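Local structure of nucleoside diphosphate kinase (Encephalitozoon cuniculi, 3MPD) at residues P14-R19 against S23-R28; V74-W79 against L133-D138. The protein probably transfers the gamma phosphate of ATP to nucleoside diphosphates by a ping-pong mechanism with a phosphohistidine intermediate, supplying nucleoside triphosphates other than ATP. All coordinates share one frame; numbering follows the deposited sequence.

Contact 1: P14-R19 against S23-R28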
loop_
_atom_site.group_PDB
_atom_site.type_symbol
_atom_site.label_atom_id
_atom_site.label_comp_id
_atom_site.label_asym_id
_atom_site.label_seq_id
_atom_site.Cartn_x
_atom_site.Cartn_y
_atom_site.Cartn_z
ATOM N N PRO A 14 11.404 -3.731 7.441
ATOM C CA PRO A 14 10.537 -4.132 8.560
ATOM C C PRO A 14 10.429 -3.101 9.683
ATOM O O PRO A 14 9.355 -2.904 10.217
ATOM C CB PRO A 14 11.219 -5.419 9.095
ATOM C CG PRO A 14 11.967 -5.962 7.927
ATOM C CD PRO A 14 12.465 -4.744 7.182
ATOM N N ASP A 15 11.545 -2.467 10.048
ATOM C CA ASP A 15 11.534 -1.484 11.114
ATOM C C ASP A 15 10.765 -0.198 10.796
ATOM O O ASP A 15 10.186 0.411 11.704
ATOM C CB ASP A 15 12.958 -1.172 11.594
ATOM C CG ASP A 15 13.622 -2.382 12.215
ATOM O OD1 ASP A 15 13.022 -2.986 13.134
ATOM O OD2 ASP A 15 14.723 -2.753 11.768
ATOM N N ALA A 16 10.728 0.174 9.525
ATOM C CA ALA A 16 9.993 1.360 9.115
ATOM C C ALA A 16 8.495 1.096 9.197
ATOM O O ALA A 16 7.724 2.009 9.500
ATOM C CB ALA A 16 10.398 1.798 7.691
ATOM N N ILE A 17 8.080 -0.155 8.985
ATOM C CA ILE A 17 6.674 -0.525 9.204
ATOM C C ILE A 17 6.309 -0.291 10.676
ATOM O O ILE A 17 5.277 0.318 11.003
ATOM C CB ILE A 17 6.413 -2.044 8.870
ATOM C CG1 ILE A 17 6.739 -2.379 7.400
ATOM C CG2 ILE A 17 4.984 -2.420 9.204
ATOM C CD1 ILE A 17 5.931 -1.598 6.398
ATOM N N LYS A 18 7.175 -0.784 11.558
ATOM C CA LYS A 18 6.976 -0.680 13.011
ATOM C C LYS A 18 7.025 0.753 13.563
ATOM O O LYS A 18 6.374 1.063 14.552
ATOM C CB LYS A 18 7.973 -1.597 13.735
ATOM C CG LYS A 18 7.790 -3.106 13.299
ATOM C CD LYS A 18 8.790 -4.024 13.986
ATOM C CE LYS A 18 8.490 -5.528 13.715
ATOM N NZ LYS A 18 9.594 -6.338 14.399
ATOM N N ARG A 19 7.800 1.612 12.921
ATOM C CA ARG A 19 7.783 3.058 13.203
ATOM C C ARG A 19 6.597 3.803 12.585
ATOM O O ARG A 19 6.467 5.045 12.736
ATOM C CB ARG A 19 9.092 3.689 12.712
ATOM C CG ARG A 19 10.333 3.109 13.468
ATOM C CD ARG A 19 11.629 3.662 12.912
ATOM N NE ARG A 19 11.758 5.132 13.028
ATOM C CZ ARG A 19 12.739 5.827 12.445
ATOM N NH1 ARG A 19 13.664 5.195 11.708
ATOM N NH2 ARG A 19 12.825 7.147 12.607
ATOM N N SER A 23 2.623 5.855 5.488
ATOM C CA SER A 23 1.957 6.946 4.734
ATOM C C SER A 23 2.944 8.028 4.318
ATOM O O SER A 23 2.815 8.587 3.232
ATOM C CB SER A 23 0.783 7.600 5.483
ATOM O OG SER A 23 1.244 8.304 6.621
ATOM N N ARG A 24 3.914 8.312 5.188
ATOM C CA ARG A 24 4.933 9.330 4.918
ATOM C C ARG A 24 5.845 8.946 3.748
ATOM O O ARG A 24 6.299 9.789 2.984
ATOM C CB ARG A 24 5.762 9.615 6.193
ATOM C CG ARG A 24 5.028 10.648 7.102
ATOM C CD ARG A 24 5.621 10.737 8.513
ATOM N NE ARG A 24 5.293 9.577 9.357
ATOM C CZ ARG A 24 5.656 9.457 10.650
ATOM N NH1 ARG A 24 6.361 10.428 11.250
ATOM N NH2 ARG A 24 5.313 8.376 11.355
ATOM N N ILE A 25 6.158 7.672 3.656
ATOM C CA ILE A 25 6.974 7.156 2.554
ATOM C C ILE A 25 6.158 7.173 1.228
ATOM O O ILE A 25 6.625 7.645 0.208
ATOM C CB ILE A 25 7.448 5.734 2.898
ATOM C CG1 ILE A 25 8.586 5.789 3.951
ATOM C CG2 ILE A 25 7.870 4.972 1.630
ATOM C CD1 ILE A 25 8.785 4.433 4.688
ATOM N N ILE A 26 4.949 6.663 1.249
ATOM C CA ILE A 26 4.148 6.621 0.028
ATOM C C ILE A 26 3.867 8.040 -0.494
ATOM O O ILE A 26 3.839 8.267 -1.711
ATOM C CB ILE A 26 2.847 5.823 0.271
ATOM C CG1 ILE A 26 3.207 4.316 0.459
ATOM C CG2 ILE A 26 1.841 6.043 -0.905
ATOM C CD1 ILE A 26 1.970 3.425 0.729
ATOM N N GLN A 27 3.641 8.986 0.415
ATOM C CA GLN A 27 3.451 10.389 0.010
ATOM C C GLN A 27 4.573 10.890 -0.908
ATOM O O GLN A 27 4.286 11.615 -1.875
ATOM C CB GLN A 27 3.353 11.318 1.241
ATOM C CG GLN A 27 3.071 12.798 0.924
ATOM C CD GLN A 27 3.114 13.713 2.216
ATOM O OE1 GLN A 27 2.908 13.256 3.331
ATOM N NE2 GLN A 27 3.400 14.967 2.033
ATOM N N ARG A 28 5.831 10.541 -0.605
ATOM C CA ARG A 28 6.963 11.063 -1.405
ATOM C C ARG A 28 6.835 10.608 -2.864
ATOM O O ARG A 28 7.079 11.387 -3.783
ATOM C CB ARG A 28 8.338 10.646 -0.875
ATOM C CG ARG A 28 8.564 10.804 0.643
ATOM C CD ARG A 28 8.565 12.264 1.015
ATOM N NE ARG A 28 8.893 12.487 2.437
ATOM C CZ ARG A 28 10.105 12.722 2.942
ATOM N NH1 ARG A 28 11.182 12.722 2.175
ATOM N NH2 ARG A 28 10.224 12.995 4.237
#
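Ile25 reaches across to the methyl group of Ala16, its terminal CD1 lying 4.3 Å from Ala16 CB. The two helices stand well apart here, the CA atoms of Ala16 and Ile25 being 9.3 Å from each other, so a long branched chain on one side spans most of the gap while a single methyl suffices on the other. With chi2 at 161°, the Ile25 chain runs out extended, carrying CD1 away from its own helix toward 14-18. Only about 84 Å² is buried between the segments; Ile12 and Ile117 also pack on Ile25, and Ile117 touches Ala16 as well, making the pair part of a larger apolar cluster.

Nearer the surface, Arg24 leans back toward the end of the first helix. Its chain turns at chi3 (-74°), and NH2 stops 3.8 Å from Arg19 O, approaching obliquely and too far away to bond. The carbonyl that NH2 does bond is that of Arg20, so the guanidinium is held at the connection between the helices. Arg19 follows helix 14-18, yet its backbone N still bonds Asp15 O at 2.9 Å, finishing the last turn. Its own guanidinium goes elsewhere, NH2 bonding Tyr109 O. Arginine suits both places: an aliphatic stem can lie along the protein while the charged end finds a backbone carbonyl near the solvent.

Helix 22-32 also meets the second subunit, where Ser23 N bonds Glu30 OE1 of that subunit and Ile26 packs on Ile26 of the second subunit. Ala16 lies about 5 Å, side chain to side chain, from Lys13, a probable ATP-binding residue. The arrangement belongs to the first beta-alpha-beta crossover of the ferredoxin-like nucleoside diphosphate kinase fold, in which strand 7-12 leads through helices 14-18 and 22-32 to strand 35-42.

Contact 2: V74-W79 against L133-D138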
loop_
_atom_site.group_PDB
_atom_site.type_symbol
_atom_site.label_atom_id
_atom_site.label_comp_id
_atom_site.label_asym_id
_atom_site.label_seq_id
_atom_site.Cartn_x
_atom_site.Cartn_y
_atom_site.Cartn_z
ATOM N N VAL A 74 7.383 -6.703 5.453
ATOM C CA VAL A 74 7.808 -5.602 4.594
ATOM C C VAL A 74 6.616 -5.251 3.719
ATOM O O VAL A 74 5.738 -6.092 3.526
ATOM C CB VAL A 74 9.046 -5.959 3.678
ATOM C CG1 VAL A 74 10.303 -6.226 4.514
ATOM C CG2 VAL A 74 8.771 -7.144 2.765
ATOM N N LEU A 75 6.578 -4.015 3.209
ATOM C CA LEU A 75 5.633 -3.638 2.145
ATOM C C LEU A 75 6.353 -3.482 0.806
ATOM O O LEU A 75 7.104 -2.512 0.591
ATOM C CB LEU A 75 4.835 -2.367 2.506
ATOM C CG LEU A 75 3.753 -1.891 1.510
ATOM C CD1 LEU A 75 2.650 -2.951 1.346
ATOM C CD2 LEU A 75 3.144 -0.555 1.955
ATOM N N ALA A 76 6.130 -4.448 -0.075
ATOM C CA ALA A 76 6.766 -4.487 -1.384
ATOM C C ALA A 76 5.864 -3.831 -2.432
ATOM O O ALA A 76 4.673 -4.163 -2.518
ATOM C CB ALA A 76 7.064 -5.926 -1.777
ATOM N N MET A 77 6.438 -2.936 -3.237
ATOM C CA MET A 77 5.667 -2.165 -4.226
ATOM C C MET A 77 6.375 -2.049 -5.552
ATOM O O MET A 77 7.608 -2.083 -5.616
ATOM C CB MET A 77 5.445 -0.702 -3.719
ATOM C CG MET A 77 4.526 -0.606 -2.524
ATOM S SD MET A 77 4.558 0.977 -1.627
ATOM C CE MET A 77 6.093 0.873 -0.740
ATOM N N VAL A 78 5.583 -1.818 -6.588
ATOM C CA VAL A 78 6.106 -1.403 -7.874
ATOM C C VAL A 78 5.536 -0.026 -8.194
ATOM O O VAL A 78 4.332 0.201 -8.092
ATOM C CB VAL A 78 5.742 -2.398 -9.009
ATOM C CG1 VAL A 78 6.382 -1.970 -10.353
ATOM C CG2 VAL A 78 6.168 -3.815 -8.633
ATOM N N TRP A 79 6.426 0.888 -8.566
ATOM C CA TRP A 79 6.049 2.239 -8.948
ATOM C C TRP A 79 6.519 2.467 -10.379
ATOM O O TRP A 79 7.645 2.110 -10.727
ATOM C CB TRP A 79 6.681 3.267 -7.991
ATOM C CG TRP A 79 6.040 3.313 -6.641
ATOM C CD1 TRP A 79 6.326 2.505 -5.560
ATOM C CD2 TRP A 79 4.988 4.206 -6.204
ATOM N NE1 TRP A 79 5.530 2.864 -4.478
ATOM C CE2 TRP A 79 4.710 3.898 -4.843
ATOM C CE3 TRP A 79 4.261 5.226 -6.828
ATOM C CZ2 TRP A 79 3.733 4.569 -4.103
ATOM C CZ3 TRP A 79 3.297 5.899 -6.092
ATOM C CH2 TRP A 79 3.031 5.557 -4.740
ATOM N N LEU A 133 11.199 -11.453 -8.596
ATOM C CA LEU A 133 11.531 -12.168 -7.366
ATOM C C LEU A 133 10.444 -12.018 -6.293
ATOM O O LEU A 133 9.998 -13.005 -5.715
ATOM C CB LEU A 133 12.877 -11.673 -6.833
ATOM C CG LEU A 133 13.470 -12.385 -5.634
ATOM C CD1 LEU A 133 13.710 -13.907 -5.903
ATOM C CD2 LEU A 133 14.751 -11.655 -5.225
ATOM N N TRP A 134 10.005 -10.782 -6.058
ATOM C CA TRP A 134 9.087 -10.483 -4.958
ATOM C C TRP A 134 7.597 -10.453 -5.306
ATOM O O TRP A 134 6.759 -10.748 -4.448
ATOM C CB TRP A 134 9.430 -9.112 -4.354
ATOM C CG TRP A 134 10.732 -9.051 -3.658
ATOM C CD1 TRP A 134 11.935 -8.676 -4.192
ATOM C CD2 TRP A 134 10.975 -9.350 -2.292
ATOM N NE1 TRP A 134 12.913 -8.719 -3.233
ATOM C CE2 TRP A 134 12.351 -9.132 -2.055
ATOM C CE3 TRP A 134 10.163 -9.779 -1.235
ATOM C CZ2 TRP A 134 12.931 -9.313 -0.804
ATOM C CZ3 TRP A 134 10.734 -9.971 0.003
ATOM C CH2 TRP A 134 12.113 -9.740 0.211
ATOM N N ILE A 135 7.275 -10.045 -6.534
ATOM C CA ILE A 135 5.885 -9.767 -6.929
ATOM C C ILE A 135 5.359 -10.801 -7.916
ATOM O O ILE A 135 4.296 -11.379 -7.694
ATOM C CB ILE A 135 5.725 -8.353 -7.563
ATOM C CG1 ILE A 135 6.283 -7.272 -6.656
ATOM C CG2 ILE A 135 4.262 -8.071 -7.890
ATOM C CD1 ILE A 135 5.485 -7.060 -5.388
ATOM N N GLY A 136 6.089 -11.023 -9.006
ATOM C CA GLY A 136 5.696 -12.025 -10.010
ATOM C C GLY A 136 5.919 -11.502 -11.415
ATOM O O GLY A 136 6.386 -10.372 -11.603
ATOM N N ASP A 137 5.586 -12.318 -12.408
ATOM C CA ASP A 137 5.833 -11.947 -13.807
ATOM C C ASP A 137 4.615 -11.308 -14.467
ATOM O O ASP A 137 4.674 -10.956 -15.656
ATOM C CB ASP A 137 6.255 -13.157 -14.657
ATOM C CG ASP A 137 6.359 -14.429 -13.858
ATOM O OD1 ASP A 137 7.236 -14.513 -12.970
ATOM O OD2 ASP A 137 5.565 -15.355 -14.138
ATOM N N ASP A 138 3.513 -11.173 -13.726
ATOM C CA ASP A 138 2.273 -10.711 -14.353
ATOM C C ASP A 138 1.703 -9.397 -13.787
ATOM O O ASP A 138 0.473 -9.213 -13.802
ATOM C CB ASP A 138 1.217 -11.835 -14.393
#
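Trp134 NE1 donates a hydrogen bond to His52 ND1, which helps set how the indole lies as its CZ3 meets Val74 CG2 at 4.4 Å. The methyl approaches the ring obliquely. Phe9 stacks on the same indole and Leu49 packs beside it, so a large aromatic residue with one polar edge suits this place: its nitrogen is satisfied while its carbon surface is buried between strand and helix.

Ile135 carries most of the remaining contact. Its CG1 is anti to the carbonyl carbon (chi1 -54°), which directs that branch at the sheet. There CG1 comes 4.0 Å from Val78 CG2, the two side chains passing at a slant, and CD1 sits 4.1 Å from Ala76 CB. The small Ala76 leaves room for the isoleucine end to come close to the strand, while branched Val74 and Val78 are compatible with extended backbone and present methyls on this face. Directly after Ile135, Gly136 takes up a positive phi (138°) that a residue with a CB would reach only with strain, and the chain departs from the sheet.

Not one hydrogen bond links the two segments. Their 192 Å² interface therefore rests on apolar burial and van der Waals contact, while the one polar group of the Trp134 side chain is paired with His52 outside the interface, so burying the ring leaves no indole N-H without a partner.

How the contacts relate
Strand 74-80, an inner strand of the sheet, connects the two contacts, whose centres are 16 Å apart. Val74, Ala76 and Val78 look toward 133-138, whereas Leu75, Met77 and Trp79 look toward the helices of contact 1, so the contacts lie largely on opposite faces of the sheet. They meet where Ile26 CG2 packs 4.0 Å from Trp79 CZ2, and at the strand's start, where Pro14 CD reaches to 3.7 Å from Val74 CG1. Both approach the probable nucleotide site: Ala16 and Val74 each lie about 5 Å, side chain to side chain, from Lys13, and the side chain of Trp134 lies about 6 Å from that of His119, the likely phosphorylated histidine.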